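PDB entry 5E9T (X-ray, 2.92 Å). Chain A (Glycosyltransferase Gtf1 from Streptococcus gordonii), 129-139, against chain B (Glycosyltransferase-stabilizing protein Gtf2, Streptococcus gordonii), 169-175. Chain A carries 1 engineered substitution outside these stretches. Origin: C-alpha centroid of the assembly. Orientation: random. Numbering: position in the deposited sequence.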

ATOM      1  N   GLU A 129     -10.051   0.241 -35.414  1.00 17.02           N
ATOM      2  CA  GLU A 129      -8.734  -0.302 -35.118  1.00 28.25           C
ATOM      3  C   GLU A 129      -7.763   0.126 -36.212  1.00 28.90           C
ATOM      4  O   GLU A 129      -8.090   0.052 -37.398  1.00 33.81           O
ATOM      5  N   TYR A 130      -6.581   0.589 -35.812  1.00 23.07           N
ATOM      6  CA  TYR A 130      -5.520   0.937 -36.750  1.00 18.52           C
ATOM      7  C   TYR A 130      -4.479  -0.173 -36.734  1.00 20.25           C
ATOM      8  O   TYR A 130      -3.852  -0.427 -35.700  1.00 23.89           O
ATOM      9  N   VAL A 131      -4.297  -0.830 -37.873  1.00 16.98           N
ATOM     10  CA  VAL A 131      -3.362  -1.941 -38.000  1.00 20.26           C
ATOM     11  C   VAL A 131      -2.216  -1.488 -38.891  1.00 26.24           C
ATOM     12  O   VAL A 131      -2.439  -1.037 -40.020  1.00 36.28           O
ATOM     13  N   SER A 132      -0.993  -1.595 -38.377  1.00 20.03           N
ATOM     14  CA  SER A 132       0.214  -1.245 -39.118  1.00 23.95           C
ATOM     15  C   SER A 132       1.078  -2.489 -39.259  1.00 22.55           C
ATOM     16  O   SER A 132       1.557  -3.028 -38.255  1.00 22.04           O
ATOM     17  N   ARG A 133       1.275  -2.933 -40.501  1.00 23.64           N
ATOM     18  CA  ARG A 133       2.077  -4.120 -40.802  1.00 28.68           C
ATOM     19  C   ARG A 133       1.538  -5.339 -40.054  1.00 33.75           C
ATOM     20  O   ARG A 133       2.286  -6.118 -39.456  1.00 28.52           O
ATOM     21  N   GLY A 134       0.215  -5.491 -40.085  1.00 34.88           N
ATOM     22  CA  GLY A 134      -0.434  -6.609 -39.430  1.00 32.89           C
ATOM     23  C   GLY A 134      -0.448  -6.547 -37.921  1.00 35.66           C
ATOM     24  O   GLY A 134      -0.729  -7.558 -37.273  1.00 37.16           O
ATOM     25  N   ARG A 135      -0.157  -5.387 -37.336  1.00 34.99           N
ATOM     26  CA  ARG A 135      -0.099  -5.213 -35.892  1.00 30.81           C
ATOM     27  C   ARG A 135      -1.128  -4.178 -35.461  1.00 33.23           C
ATOM     28  O   ARG A 135      -1.192  -3.089 -36.038  1.00 38.70           O
ATOM     29  N   LEU A 136      -1.914  -4.501 -34.436  1.00 30.40           N
ATOM     30  CA  LEU A 136      -2.867  -3.535 -33.904  1.00 23.82           C
ATOM     31  C   LEU A 136      -2.106  -2.574 -33.001  1.00 23.57           C
ATOM     32  O   LEU A 136      -1.593  -2.977 -31.952  1.00 27.48           O
ATOM     33  N   ILE A 137      -1.991  -1.314 -33.418  1.00 21.97           N
ATOM     34  CA  ILE A 137      -1.294  -0.314 -32.621  1.00 25.65           C
ATOM     35  C   ILE A 137      -2.212   0.682 -31.914  1.00 27.27           C
ATOM     36  O   ILE A 137      -1.764   1.325 -30.949  1.00 30.28           O
ATOM     37  N   ARG A 138      -3.461   0.842 -32.347  1.00 21.33           N
ATOM     38  CA  ARG A 138      -4.329   1.834 -31.725  1.00 19.01           C
ATOM     39  C   ARG A 138      -5.783   1.495 -32.027  1.00 23.06           C
ATOM     40  O   ARG A 138      -6.090   0.916 -33.073  1.00 32.55           O
ATOM     41  N   LYS A 139      -6.676   1.887 -31.120  1.00 17.60           N
ATOM     42  CA  LYS A 139      -8.106   1.693 -31.317  1.00 18.61           C
ATOM     43  C   LYS A 139      -8.865   2.854 -30.689  1.00 23.70           C
ATOM     44  O   LYS A 139      -8.553   3.260 -29.567  1.00 31.35           O
TER
ATOM     45  N   PRO B 169      -5.203  15.142 -40.967  1.00 31.76           N
ATOM     46  CA  PRO B 169      -5.568  13.745 -40.714  1.00 31.74           C
ATOM     47  C   PRO B 169      -4.409  12.974 -40.099  1.00 27.52           C
ATOM     48  O   PRO B 169      -3.282  13.460 -39.984  1.00 25.59           O
ATOM     49  N   LEU B 170      -4.703  11.727 -39.734  1.00 30.71           N
ATOM     50  CA  LEU B 170      -3.786  10.895 -38.966  1.00 30.95           C
ATOM     51  C   LEU B 170      -2.808  10.184 -39.890  1.00 29.21           C
ATOM     52  O   LEU B 170      -3.205   9.614 -40.909  1.00 38.97           O
ATOM     53  N   ARG B 171      -1.529  10.203 -39.518  1.00 25.21           N
ATOM     54  CA  ARG B 171      -0.483   9.558 -40.299  1.00 31.06           C
ATOM     55  C   ARG B 171       0.292   8.589 -39.420  1.00 22.50           C
ATOM     56  O   ARG B 171       0.696   8.940 -38.307  1.00 18.89           O
ATOM     57  N   ILE B 172       0.499   7.374 -39.921  1.00 21.75           N
ATOM     58  CA  ILE B 172       1.286   6.352 -39.241  1.00 21.09           C
ATOM     59  C   ILE B 172       2.616   6.217 -39.967  1.00 26.78           C
ATOM     60  O   ILE B 172       2.645   6.033 -41.189  1.00 40.45           O
ATOM     61  N   PHE B 173       3.712   6.306 -39.219  1.00 25.34           N
ATOM     62  CA  PHE B 173       5.055   6.143 -39.760  1.00 28.50           C
ATOM     63  C   PHE B 173       5.643   4.845 -39.230  1.00 28.26           C
ATOM     64  O   PHE B 173       5.744   4.657 -38.013  1.00 34.00           O
ATOM     65  N   LYS B 174       6.042   3.958 -40.143  1.00 32.22           N
ATOM     66  CA  LYS B 174       6.486   2.630 -39.739  1.00 33.25           C
ATOM     67  C   LYS B 174       7.781   2.651 -38.933  1.00 31.26           C
ATOM     68  O   LYS B 174       8.081   1.664 -38.254  1.00 36.98           O
ATOM     69  N   SER B 175       8.553   3.734 -38.981  1.00 32.99           N
ATOM     70  CA  SER B 175       9.844   3.741 -38.303  1.00 37.56           C
ATOM     71  C   SER B 175      10.269   5.170 -37.995  1.00 42.43           C
ATOM     72  O   SER B 175       9.725   6.139 -38.534  1.00 42.85           O
TER

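Packing of a β-hairpin of Gtf1 (chain A) against a short strand of Gtf2 (chain B), burying 389 Å² in total. The hairpin is tied by backbone hydrogen bonds and closed by a type I' turn from S132(A) to R135(A). Apolar contacts: L170(B) (chi1 t, chi2 t) and I172(B) (m, t) alternate with R171(B), which is out of reach, and both point toward chain A. I172(B) CD1 lies 4.2 Å from Y130(A) CB, and its CG2 lies 3.9 Å from CD1 of I137(A) (p, t). Y130(A) (m) meets L170(B) obliquely, CE2 to CD1 at 4.0 Å. V131(A) and F173(B) point away. Arginine contacts: R138(A), chi1 and chi2 both t, lays one guanidinium face over L170(B), CZ to CD1 at 3.7 Å; its NE and NH2 are hydrogen-bonded just outside the stretches. Beyond the turn's first residue, R133(A) (m, t, m) extends to K174(B), placing a guanidinium face over CB (NH1 to CB 3.3 Å) and NH2 3.0 Å from the backbone O of K174(B). Lysine and serine: the CA-to-CB bond of K174(B) (m, m, t, t) points sideways, yet its CD reaches within 3.6 Å of S132(A) OG. K174(B) NZ and S132(A) OG find hydrogen bonds elsewhere in the structure.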

ATOM      1  CB  GLU A 129      -8.780  -1.828 -35.011  1.00 32.50           C
ATOM      2  CG  GLU A 129      -9.371  -2.336 -33.707  1.00 36.54           C
ATOM      3  CD  GLU A 129      -9.862  -3.769 -33.797  1.00 49.34           C
ATOM      4  OE1 GLU A 129      -9.907  -4.319 -34.919  1.00 53.68           O
ATOM      5  OE2 GLU A 129     -10.203  -4.345 -32.740  1.00 60.20           O
ATOM      6  CB  TYR A 130      -4.878   2.278 -36.396  1.00 14.59           C
ATOM      7  CG  TYR A 130      -5.844   3.433 -36.353  1.00 16.49           C
ATOM      8  CD1 TYR A 130      -6.587   3.693 -35.212  1.00 20.42           C
ATOM      9  CD2 TYR A 130      -6.015   4.266 -37.452  1.00 18.41           C
ATOM     10  CE1 TYR A 130      -7.475   4.748 -35.160  1.00 16.66           C
ATOM     11  CE2 TYR A 130      -6.905   5.329 -37.409  1.00 19.75           C
ATOM     12  CZ  TYR A 130      -7.630   5.561 -36.256  1.00 18.99           C
ATOM     13  OH  TYR A 130      -8.518   6.608 -36.187  1.00 26.67           O
ATOM     14  CB  VAL A 131      -4.048  -3.195 -38.563  1.00 18.23           C
ATOM     15  CG1 VAL A 131      -3.166  -4.424 -38.356  1.00 11.94           C
ATOM     16  CG2 VAL A 131      -5.418  -3.384 -37.913  1.00 12.52           C
ATOM     17  CB  SER A 132       0.994  -0.130 -38.417  1.00 30.61           C
ATOM     18  OG  SER A 132       2.344  -0.104 -38.851  1.00 32.64           O
ATOM     19  CB  ARG A 133       3.557  -3.880 -40.488  1.00 24.45           C
ATOM     20  CG  ARG A 133       4.122  -2.636 -41.161  1.00 25.94           C
ATOM     21  CD  ARG A 133       5.585  -2.397 -40.819  1.00 30.71           C
ATOM     22  NE  ARG A 133       5.773  -2.007 -39.425  1.00 43.08           N
ATOM     23  CZ  ARG A 133       6.854  -1.388 -38.964  1.00 46.62           C
ATOM     24  NH1 ARG A 133       7.844  -1.079 -39.792  1.00 49.79           N
ATOM     25  NH2 ARG A 133       6.945  -1.071 -37.678  1.00 40.83           N
ATOM     26  CB  ARG A 135       1.296  -4.767 -35.450  1.00 29.44           C
ATOM     27  CG  ARG A 135       2.139  -5.853 -34.814  1.00 40.23           C
ATOM     28  CD  ARG A 135       2.726  -6.790 -35.846  1.00 48.51           C
ATOM     29  NE  ARG A 135       3.808  -7.588 -35.277  1.00 60.97           N
ATOM     30  CZ  ARG A 135       3.709  -8.878 -34.968  1.00 65.72           C
ATOM     31  NH1 ARG A 135       2.573  -9.530 -35.177  1.00 68.60           N
ATOM     32  NH2 ARG A 135       4.750  -9.519 -34.452  1.00 62.67           N
ATOM     33  CB  LEU A 136      -3.967  -4.261 -33.137  1.00 23.87           C
ATOM     34  CG  LEU A 136      -4.984  -3.395 -32.401  1.00 23.08           C
ATOM     35  CD1 LEU A 136      -5.674  -2.477 -33.381  1.00 20.21           C
ATOM     36  CD2 LEU A 136      -5.991  -4.257 -31.653  1.00 33.31           C
ATOM     37  CB  ILE A 137      -0.262   0.437 -33.482  1.00 18.98           C
ATOM     38  CG1 ILE A 137      -0.975   1.275 -34.541  1.00 17.66           C
ATOM     39  CG2 ILE A 137       0.687  -0.551 -34.140  1.00 14.67           C
ATOM     40  CD1 ILE A 137      -0.040   1.980 -35.482  1.00 28.29           C
ATOM     41  CB  ARG A 138      -3.978   3.250 -32.205  1.00 18.54           C
ATOM     42  CG  ARG A 138      -4.980   4.324 -31.811  1.00 18.85           C
ATOM     43  CD  ARG A 138      -4.592   5.695 -32.319  1.00 17.26           C
ATOM     44  NE  ARG A 138      -5.776   6.499 -32.598  1.00 16.91           N
ATOM     45  CZ  ARG A 138      -5.790   7.827 -32.628  1.00 23.18           C
ATOM     46  NH1 ARG A 138      -4.680   8.508 -32.379  1.00 33.60           N
ATOM     47  NH2 ARG A 138      -6.916   8.472 -32.895  1.00 20.68           N
ATOM     48  CB  LYS A 139      -8.562   0.362 -30.710  1.00 21.11           C
ATOM     49  CG  LYS A 139     -10.035   0.052 -30.882  1.00 22.40           C
ATOM     50  CD  LYS A 139     -10.318  -1.348 -30.379  1.00 25.79           C
ATOM     51  CE  LYS A 139     -11.756  -1.762 -30.620  1.00 31.87           C
ATOM     52  NZ  LYS A 139     -11.946  -3.202 -30.300  1.00 39.03           N
TER
ATOM     53  CB  PRO B 169      -5.932  13.214 -42.105  1.00 35.25           C
ATOM     54  CG  PRO B 169      -5.229  14.118 -43.053  1.00 30.99           C
ATOM     55  CD  PRO B 169      -5.202  15.465 -42.403  1.00 26.70           C
ATOM     56  CB  LEU B 170      -4.571   9.872 -38.139  1.00 35.69           C
ATOM     57  CG  LEU B 170      -3.859   8.797 -37.307  1.00 35.49           C
ATOM     58  CD1 LEU B 170      -4.732   8.406 -36.123  1.00 36.26           C
ATOM     59  CD2 LEU B 170      -3.528   7.558 -38.127  1.00 36.85           C
ATOM     60  CB  ARG B 171       0.466  10.594 -40.918  1.00 45.50           C
ATOM     61  CG  ARG B 171      -0.230  11.570 -41.846  1.00 54.21           C
ATOM     62  CD  ARG B 171       0.739  12.244 -42.800  1.00 57.58           C
ATOM     63  NE  ARG B 171       1.121  13.571 -42.334  1.00 59.40           N
ATOM     64  CZ  ARG B 171       0.326  14.635 -42.385  1.00 61.89           C
ATOM     65  NH1 ARG B 171      -0.900  14.526 -42.879  1.00 56.95           N
ATOM     66  NH2 ARG B 171       0.756  15.808 -41.936  1.00 64.58           N
ATOM     67  CB  ILE B 172       0.550   5.002 -39.201  1.00 20.23           C
ATOM     68  CG1 ILE B 172      -0.808   5.149 -38.518  1.00 19.70           C
ATOM     69  CG2 ILE B 172       1.398   3.951 -38.499  1.00 20.62           C
ATOM     70  CD1 ILE B 172      -1.664   3.913 -38.613  1.00 23.80           C
ATOM     71  CB  PHE B 173       5.942   7.332 -39.392  1.00 27.84           C
ATOM     72  CG  PHE B 173       5.508   8.617 -40.024  1.00 27.82           C
ATOM     73  CD1 PHE B 173       5.947   8.962 -41.288  1.00 28.12           C
ATOM     74  CD2 PHE B 173       4.646   9.472 -39.362  1.00 34.00           C
ATOM     75  CE1 PHE B 173       5.540  10.140 -41.878  1.00 31.75           C
ATOM     76  CE2 PHE B 173       4.237  10.653 -39.949  1.00 32.61           C
ATOM     77  CZ  PHE B 173       4.685  10.987 -41.208  1.00 29.46           C
ATOM     78  CB  LYS B 174       6.656   1.738 -40.972  1.00 35.80           C
ATOM     79  CG  LYS B 174       5.555   1.903 -42.014  1.00 48.48           C
ATOM     80  CD  LYS B 174       4.184   1.480 -41.489  1.00 51.02           C
ATOM     81  CE  LYS B 174       3.066   2.208 -42.236  1.00 45.92           C
ATOM     82  NZ  LYS B 174       1.705   1.692 -41.914  1.00 44.47           N
ATOM     83  CB  SER B 175      10.917   3.035 -39.136  1.00 40.73           C
ATOM     84  OG  SER B 175      11.495   3.926 -40.077  1.00 44.21           O
TER